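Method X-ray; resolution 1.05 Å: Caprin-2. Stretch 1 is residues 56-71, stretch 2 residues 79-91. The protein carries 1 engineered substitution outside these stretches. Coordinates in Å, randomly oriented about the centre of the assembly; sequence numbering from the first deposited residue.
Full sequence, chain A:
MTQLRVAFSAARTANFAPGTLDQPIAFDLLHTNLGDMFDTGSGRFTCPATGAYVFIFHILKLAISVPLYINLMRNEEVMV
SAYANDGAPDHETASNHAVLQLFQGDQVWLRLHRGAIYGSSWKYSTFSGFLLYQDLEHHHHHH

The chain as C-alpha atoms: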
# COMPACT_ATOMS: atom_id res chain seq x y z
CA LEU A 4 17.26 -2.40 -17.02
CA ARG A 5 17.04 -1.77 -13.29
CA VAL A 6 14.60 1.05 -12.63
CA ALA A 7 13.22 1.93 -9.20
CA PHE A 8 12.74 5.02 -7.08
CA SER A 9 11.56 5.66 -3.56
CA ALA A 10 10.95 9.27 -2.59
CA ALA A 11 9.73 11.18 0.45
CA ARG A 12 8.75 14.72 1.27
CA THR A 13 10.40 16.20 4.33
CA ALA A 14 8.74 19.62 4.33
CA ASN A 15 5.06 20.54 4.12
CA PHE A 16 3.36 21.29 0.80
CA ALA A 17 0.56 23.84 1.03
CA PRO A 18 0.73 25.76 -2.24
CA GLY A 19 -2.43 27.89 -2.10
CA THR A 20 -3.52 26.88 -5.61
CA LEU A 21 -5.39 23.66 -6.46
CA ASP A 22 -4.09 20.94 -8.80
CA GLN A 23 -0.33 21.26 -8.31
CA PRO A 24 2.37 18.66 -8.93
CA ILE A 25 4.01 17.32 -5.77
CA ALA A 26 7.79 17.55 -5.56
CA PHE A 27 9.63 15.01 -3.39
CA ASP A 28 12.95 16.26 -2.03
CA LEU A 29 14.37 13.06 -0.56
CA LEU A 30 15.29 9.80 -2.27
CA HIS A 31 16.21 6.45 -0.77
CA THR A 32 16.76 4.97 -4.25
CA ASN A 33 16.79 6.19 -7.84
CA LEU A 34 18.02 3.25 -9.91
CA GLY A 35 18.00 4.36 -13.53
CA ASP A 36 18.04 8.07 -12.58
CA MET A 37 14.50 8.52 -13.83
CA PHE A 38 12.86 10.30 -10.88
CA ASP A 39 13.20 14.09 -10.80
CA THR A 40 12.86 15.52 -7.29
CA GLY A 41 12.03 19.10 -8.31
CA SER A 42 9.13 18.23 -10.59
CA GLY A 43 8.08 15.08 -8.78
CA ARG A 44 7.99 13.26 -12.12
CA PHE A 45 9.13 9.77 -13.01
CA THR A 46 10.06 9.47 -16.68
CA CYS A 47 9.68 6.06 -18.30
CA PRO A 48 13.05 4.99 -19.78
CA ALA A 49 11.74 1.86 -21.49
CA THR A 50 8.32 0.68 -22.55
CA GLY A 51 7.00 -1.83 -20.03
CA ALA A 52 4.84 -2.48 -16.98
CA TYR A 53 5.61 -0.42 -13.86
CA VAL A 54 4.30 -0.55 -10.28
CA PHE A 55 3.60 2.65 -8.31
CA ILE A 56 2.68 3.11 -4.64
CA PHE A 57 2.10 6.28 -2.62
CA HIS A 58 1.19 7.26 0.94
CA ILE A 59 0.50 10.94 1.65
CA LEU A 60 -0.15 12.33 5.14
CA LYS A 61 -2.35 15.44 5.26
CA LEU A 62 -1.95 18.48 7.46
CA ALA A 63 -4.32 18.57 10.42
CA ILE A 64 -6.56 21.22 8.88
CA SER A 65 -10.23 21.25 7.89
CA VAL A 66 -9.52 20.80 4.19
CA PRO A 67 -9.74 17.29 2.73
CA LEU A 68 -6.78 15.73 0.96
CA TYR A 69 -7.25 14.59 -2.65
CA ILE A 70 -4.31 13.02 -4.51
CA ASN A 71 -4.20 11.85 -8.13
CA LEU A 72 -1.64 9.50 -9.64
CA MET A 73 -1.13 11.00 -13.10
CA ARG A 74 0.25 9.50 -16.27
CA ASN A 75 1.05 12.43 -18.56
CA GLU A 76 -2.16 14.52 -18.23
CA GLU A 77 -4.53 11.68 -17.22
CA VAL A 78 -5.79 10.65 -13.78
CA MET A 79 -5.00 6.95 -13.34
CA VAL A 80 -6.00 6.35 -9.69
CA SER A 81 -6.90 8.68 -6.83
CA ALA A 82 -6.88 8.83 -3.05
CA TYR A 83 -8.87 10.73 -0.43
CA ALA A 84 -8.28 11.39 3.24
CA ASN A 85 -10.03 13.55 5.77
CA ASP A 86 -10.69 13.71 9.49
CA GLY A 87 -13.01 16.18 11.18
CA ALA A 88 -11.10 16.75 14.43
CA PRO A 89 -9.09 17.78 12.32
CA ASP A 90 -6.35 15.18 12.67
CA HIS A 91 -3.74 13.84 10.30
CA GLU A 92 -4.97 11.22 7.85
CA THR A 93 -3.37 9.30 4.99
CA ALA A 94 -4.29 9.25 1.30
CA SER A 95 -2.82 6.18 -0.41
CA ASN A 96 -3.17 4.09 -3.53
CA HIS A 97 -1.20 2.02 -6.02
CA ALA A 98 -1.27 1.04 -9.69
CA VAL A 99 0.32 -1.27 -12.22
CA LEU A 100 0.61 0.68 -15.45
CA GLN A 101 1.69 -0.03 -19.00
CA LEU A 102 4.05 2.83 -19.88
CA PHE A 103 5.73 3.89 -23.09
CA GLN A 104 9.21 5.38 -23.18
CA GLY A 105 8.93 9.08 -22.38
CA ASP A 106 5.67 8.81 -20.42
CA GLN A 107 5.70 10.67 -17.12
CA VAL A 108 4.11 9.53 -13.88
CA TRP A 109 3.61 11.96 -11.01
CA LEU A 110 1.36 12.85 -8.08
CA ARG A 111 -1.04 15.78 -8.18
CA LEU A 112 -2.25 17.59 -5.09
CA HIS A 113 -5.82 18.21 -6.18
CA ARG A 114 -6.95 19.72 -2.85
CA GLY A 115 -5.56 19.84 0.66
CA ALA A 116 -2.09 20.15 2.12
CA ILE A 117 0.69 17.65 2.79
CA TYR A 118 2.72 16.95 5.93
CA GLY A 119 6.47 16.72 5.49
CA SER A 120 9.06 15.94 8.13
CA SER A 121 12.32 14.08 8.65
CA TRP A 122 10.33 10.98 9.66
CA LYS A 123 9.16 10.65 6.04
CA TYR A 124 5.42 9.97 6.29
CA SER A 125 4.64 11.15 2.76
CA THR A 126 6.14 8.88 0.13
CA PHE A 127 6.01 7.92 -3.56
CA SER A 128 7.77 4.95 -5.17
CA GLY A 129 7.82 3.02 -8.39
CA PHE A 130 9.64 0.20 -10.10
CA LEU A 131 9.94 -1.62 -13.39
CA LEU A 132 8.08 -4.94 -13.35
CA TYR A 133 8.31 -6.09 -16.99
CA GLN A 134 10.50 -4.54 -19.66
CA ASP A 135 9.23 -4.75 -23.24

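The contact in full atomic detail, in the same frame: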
# COMPACT_ATOMS: atom_id res chain seq x y z
N ILE A 56 3.34 3.10 -5.94
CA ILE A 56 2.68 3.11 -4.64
C ILE A 56 2.89 4.49 -4.03
O ILE A 56 3.98 5.07 -4.18
CB ILE A 56 3.24 2.02 -3.69
CG1 ILE A 56 3.36 0.65 -4.37
CG2 ILE A 56 2.41 1.93 -2.41
CD1 ILE A 56 4.02 -0.41 -3.50
N PHE A 57 1.90 5.03 -3.33
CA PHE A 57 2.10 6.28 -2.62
C PHE A 57 1.29 6.30 -1.33
O PHE A 57 0.24 5.68 -1.23
CB PHE A 57 1.75 7.50 -3.50
CG PHE A 57 0.31 7.59 -3.90
CD1 PHE A 57 -0.60 8.28 -3.11
CD2 PHE A 57 -0.14 7.04 -5.09
CE1 PHE A 57 -1.93 8.40 -3.48
CE2 PHE A 57 -1.47 7.16 -5.46
CZ PHE A 57 -2.36 7.85 -4.66
N HIS A 58 1.81 7.05 -0.36
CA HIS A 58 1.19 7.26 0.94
C HIS A 58 1.41 8.72 1.30
O HIS A 58 2.57 9.12 1.48
CB HIS A 58 1.83 6.37 2.02
CG HIS A 58 1.49 4.92 1.89
ND1 HIS A 58 2.19 4.05 1.08
CD2 HIS A 58 0.52 4.19 2.49
CE1 HIS A 58 1.66 2.84 1.19
NE2 HIS A 58 0.65 2.90 2.04
N ILE A 59 0.35 9.51 1.41
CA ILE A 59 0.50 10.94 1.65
C ILE A 59 -0.25 11.34 2.92
O ILE A 59 -1.45 11.15 3.01
CB ILE A 59 -0.01 11.76 0.45
CG1 ILE A 59 0.65 11.31 -0.87
CG2 ILE A 59 0.21 13.24 0.69
CD1 ILE A 59 2.14 11.53 -0.96
N LEU A 60 0.47 11.90 3.89
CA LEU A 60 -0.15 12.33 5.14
C LEU A 60 -0.60 13.78 5.00
O LEU A 60 0.19 14.64 4.59
CB LEU A 60 0.84 12.19 6.30
CG LEU A 60 0.25 12.37 7.70
CD1 LEU A 60 -0.59 11.16 8.08
CD2 LEU A 60 1.34 12.62 8.73
N LYS A 61 -1.85 14.07 5.35
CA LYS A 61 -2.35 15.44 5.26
C LYS A 61 -2.03 16.26 6.50
O LYS A 61 -1.84 15.71 7.59
CB LYS A 61 -3.87 15.45 5.03
CG LYS A 61 -4.71 15.07 6.25
CD LYS A 61 -6.20 14.91 5.91
CE LYS A 61 -6.84 16.19 5.37
NZ LYS A 61 -6.88 17.27 6.39
N LEU A 62 -1.98 17.57 6.33
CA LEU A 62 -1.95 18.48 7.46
C LEU A 62 -3.26 18.36 8.24
O LEU A 62 -4.32 18.07 7.67
CB LEU A 62 -1.75 19.93 7.02
CG LEU A 62 -0.45 20.28 6.31
CD1 LEU A 62 -0.31 21.79 6.16
CD2 LEU A 62 0.74 19.71 7.06
N ALA A 63 -3.17 18.61 9.54
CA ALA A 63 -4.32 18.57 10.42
C ALA A 63 -5.09 19.88 10.32
O ALA A 63 -5.09 20.70 11.25
CB ALA A 63 -3.89 18.30 11.85
N ILE A 64 -5.72 20.07 9.16
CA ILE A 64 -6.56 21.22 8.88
C ILE A 64 -7.88 20.73 8.32
O ILE A 64 -7.98 19.59 7.86
CB ILE A 64 -5.90 22.19 7.87
CG1 ILE A 64 -5.66 21.49 6.53
CG2 ILE A 64 -4.61 22.76 8.43
CD1 ILE A 64 -5.11 22.40 5.45
N SER A 65 -8.89 21.59 8.35
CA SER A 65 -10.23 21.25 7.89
C SER A 65 -10.39 21.46 6.39
O SER A 65 -11.31 22.13 5.93
CB SER A 65 -11.27 22.09 8.64
OG SER A 65 -11.17 21.88 10.04
N VAL A 66 -9.44 20.91 5.64
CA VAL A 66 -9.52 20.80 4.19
C VAL A 66 -9.18 19.36 3.86
O VAL A 66 -8.16 18.84 4.33
CB VAL A 66 -8.53 21.75 3.48
CG1 VAL A 66 -8.66 21.62 1.96
CG2 VAL A 66 -8.73 23.19 3.92
N PRO A 67 -10.03 18.68 3.07
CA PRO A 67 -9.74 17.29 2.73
C PRO A 67 -8.55 17.18 1.80
O PRO A 67 -8.24 18.12 1.05
CB PRO A 67 -11.02 16.83 2.04
CG PRO A 67 -11.57 18.10 1.44
CD PRO A 67 -11.30 19.14 2.48
N LEU A 68 -7.90 16.03 1.83
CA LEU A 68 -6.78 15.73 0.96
C LEU A 68 -7.23 14.86 -0.21
O LEU A 68 -7.78 13.78 0.00
CB LEU A 68 -5.66 15.04 1.74
CG LEU A 68 -4.40 14.73 0.94
CD1 LEU A 68 -3.70 16.01 0.54
CD2 LEU A 68 -3.45 13.82 1.70
N TYR A 69 -7.00 15.34 -1.43
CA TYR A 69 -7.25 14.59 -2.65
C TYR A 69 -5.94 14.50 -3.44
O TYR A 69 -5.36 15.54 -3.77
CB TYR A 69 -8.28 15.29 -3.53
CG TYR A 69 -9.72 15.27 -3.08
CD1 TYR A 69 -10.63 14.39 -3.68
CD2 TYR A 69 -10.19 16.15 -2.11
CE1 TYR A 69 -11.95 14.38 -3.31
CE2 TYR A 69 -11.53 16.15 -1.74
CZ TYR A 69 -12.40 15.26 -2.34
OH TYR A 69 -13.73 15.24 -1.98
N ILE A 70 -5.52 13.28 -3.74
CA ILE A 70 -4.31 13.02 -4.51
C ILE A 70 -4.67 12.26 -5.77
O ILE A 70 -5.47 11.31 -5.71
CB ILE A 70 -3.29 12.17 -3.71
CG1 ILE A 70 -2.94 12.81 -2.37
CG2 ILE A 70 -2.05 11.88 -4.53
CD1 ILE A 70 -2.17 14.10 -2.50
N ASN A 71 -4.09 12.64 -6.91
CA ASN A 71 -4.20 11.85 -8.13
C ASN A 71 -2.84 11.32 -8.56
O ASN A 71 -1.87 12.08 -8.61
CB ASN A 71 -4.76 12.66 -9.31
CG ASN A 71 -6.00 13.46 -8.95
OD1 ASN A 71 -5.96 14.70 -8.94
ND2 ASN A 71 -7.10 12.77 -8.69
N MET A 79 -5.00 8.41 -13.27
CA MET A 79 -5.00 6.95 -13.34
C MET A 79 -5.69 6.32 -12.12
O MET A 79 -6.57 5.47 -12.29
CB MET A 79 -3.58 6.42 -13.49
CG MET A 79 -2.84 7.03 -14.69
SD MET A 79 -3.71 7.01 -16.30
CE MET A 79 -3.60 5.27 -16.70
N VAL A 80 -5.28 6.71 -10.91
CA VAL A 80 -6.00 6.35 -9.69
C VAL A 80 -5.96 7.56 -8.76
O VAL A 80 -5.14 8.46 -8.96
CB VAL A 80 -5.40 5.11 -8.96
CG1 VAL A 80 -5.43 3.87 -9.85
CG2 VAL A 80 -3.99 5.37 -8.44
N SER A 81 -6.83 7.56 -7.76
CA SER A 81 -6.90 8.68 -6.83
C SER A 81 -7.00 8.21 -5.39
O SER A 81 -7.30 7.04 -5.12
CB SER A 81 -8.09 9.58 -7.16
OG SER A 81 -8.02 10.05 -8.50
N ALA A 82 -6.76 9.13 -4.47
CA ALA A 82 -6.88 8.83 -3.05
C ALA A 82 -7.47 10.03 -2.32
O ALA A 82 -7.26 11.17 -2.72
CB ALA A 82 -5.54 8.46 -2.45
N TYR A 83 -8.19 9.74 -1.25
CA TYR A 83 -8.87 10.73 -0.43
C TYR A 83 -8.53 10.49 1.02
O TYR A 83 -8.47 9.33 1.45
CB TYR A 83 -10.38 10.63 -0.62
CG TYR A 83 -11.22 11.49 0.31
CD1 TYR A 83 -11.59 12.78 -0.06
CD2 TYR A 83 -11.65 11.01 1.54
CE1 TYR A 83 -12.37 13.56 0.77
CE2 TYR A 83 -12.43 11.80 2.38
CZ TYR A 83 -12.79 13.07 1.99
OH TYR A 83 -13.57 13.88 2.80
N ALA A 84 -8.36 11.56 1.79
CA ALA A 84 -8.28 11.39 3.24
C ALA A 84 -8.79 12.64 3.93
O ALA A 84 -8.49 13.76 3.52
CB ALA A 84 -6.85 11.09 3.68
N ASN A 85 -9.55 12.43 5.00
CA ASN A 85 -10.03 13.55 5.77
C ASN A 85 -10.43 13.09 7.14
O ASN A 85 -10.91 11.97 7.31
CB ASN A 85 -11.20 14.21 5.06
CG ASN A 85 -11.52 15.57 5.62
OD1 ASN A 85 -10.61 16.35 5.92
ND2 ASN A 85 -12.80 15.87 5.77
N ASP A 86 -10.24 13.96 8.13
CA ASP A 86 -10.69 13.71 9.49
C ASP A 86 -11.19 15.02 10.08
O ASP A 86 -10.53 16.05 9.95
CB ASP A 86 -9.58 13.11 10.34
CG ASP A 86 -10.00 12.90 11.77
OD1 ASP A 86 -9.83 13.84 12.58
OD2 ASP A 86 -10.51 11.81 12.10
N GLY A 87 -12.34 14.97 10.74
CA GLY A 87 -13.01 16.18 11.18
C GLY A 87 -12.52 16.84 12.45
O GLY A 87 -12.99 17.93 12.80
N ALA A 88 -11.58 16.21 13.15
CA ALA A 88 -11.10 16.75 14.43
C ALA A 88 -10.58 18.20 14.36
O ALA A 88 -10.97 19.01 15.20
CB ALA A 88 -10.03 15.83 15.03
N PRO A 89 -9.73 18.55 13.38
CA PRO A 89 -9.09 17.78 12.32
C PRO A 89 -7.79 17.15 12.78
O PRO A 89 -7.01 17.75 13.53
CB PRO A 89 -8.84 18.82 11.23
CG PRO A 89 -8.58 20.07 11.99
CD PRO A 89 -9.42 19.99 13.26
N ASP A 90 -7.56 15.92 12.35
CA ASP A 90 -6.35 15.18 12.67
C ASP A 90 -5.63 14.87 11.37
O ASP A 90 -6.17 15.08 10.28
CB ASP A 90 -6.71 13.89 13.43
CG ASP A 90 -5.57 13.36 14.30
OD1 ASP A 90 -4.39 13.67 14.06
OD2 ASP A 90 -5.88 12.59 15.24
N HIS A 91 -4.41 14.36 11.47
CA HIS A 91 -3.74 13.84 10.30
C HIS A 91 -4.47 12.59 9.82
O HIS A 91 -5.15 11.90 10.58
CB HIS A 91 -2.28 13.51 10.61
CG HIS A 91 -1.49 14.67 11.13
ND1 HIS A 91 -1.11 15.73 10.33
CD2 HIS A 91 -1.01 14.93 12.36
CE1 HIS A 91 -0.43 16.60 11.06
NE2 HIS A 91 -0.36 16.14 12.29
O HOH W 1 -8.07 16.09 8.65

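Strands 68-71 and 79-84 of Caprin-2 run antiparallel, their axes at 166° and 4.7 Å apart at closest approach, and four backbone hydrogen bonds tie them. Leu 68 N donates to Ala 84 O (2.9 Å) and Ala 84 N returns the bond to Leu 68 O (2.9 Å); Ile 70 N to Ala 82 O (2.9 Å) and Ala 82 N to Ile 70 O (2.8 Å) repeat the motif two residues on. Between these pairs the alpha carbons also face carbonyls, with Tyr 83 CA 3.3 Å from Leu 68 O and Tyr 69 CA 3.4 Å from Ala 82 O. Beside the ladder, on the face that carries Tyr 69 and Tyr 83, the amide of Asn 71 extends it through a side chain: Asn 71 ND2 donates to Ser 81 OG at 2.9 Å, a polar pair that suits a buried place, with Asn 71 OD1 and Ser 81 OG also bonded elsewhere in the structure.

Beyond the strands, His 91 makes the sixth direct hydrogen bond. His 91 ND1 donates to Lys 61 O (2.8 Å, 170°), nearly straight, which places the ring against the backbone of Lys 61. Ala 63 CB then lies over one face of that imidazole, 4.0 Å from the centroid of the His 91 ring and 14° off the normal, while Leu 60 CD1 packs 3.8 Å from His 91 CB.

Lys 61 is buried, so its charge needs partners. With chi1 in p and chi3 and chi4 both m, the chain folds round to bring Lys 61 NZ within 3.0 Å of Leu 62 O and 2.9 Å of Val 66 O, hydrogen bonds within its own stretch. Lys 61 NZ also donates to water 1 (2.8 Å), which in turn donates to Asp 86 O (2.8 Å) and Asp 90 O (2.7 Å), linking the lysine to the second stretch. Lys 61 CE sits 3.5 Å from Ala 84 O.

Packing completes the contact, which buries 968 Å² in all. The edge of Tyr 83 meets the face of Tyr 69, centroids 5.0 Å apart and planes at 77°, with Tyr 69 CZ 3.5 Å from Tyr 83 CD1; Pro 67 CB adds a contact with Tyr 83 CE1 at 3.8 Å. Leu 68, Ile 70, Ala 82 and Ala 84 share the other face. There Phe 57, pointing toward the second stretch with chi1 p, brings CE1 to 3.8 Å from Ala 82 CB, and the small methyl lies near the plane of the ring at its edge. Pro 89, after a cis peptide bond, sets its CB 3.6 Å from Ile 64 O and its CG 3.7 Å from Ser 65 OG.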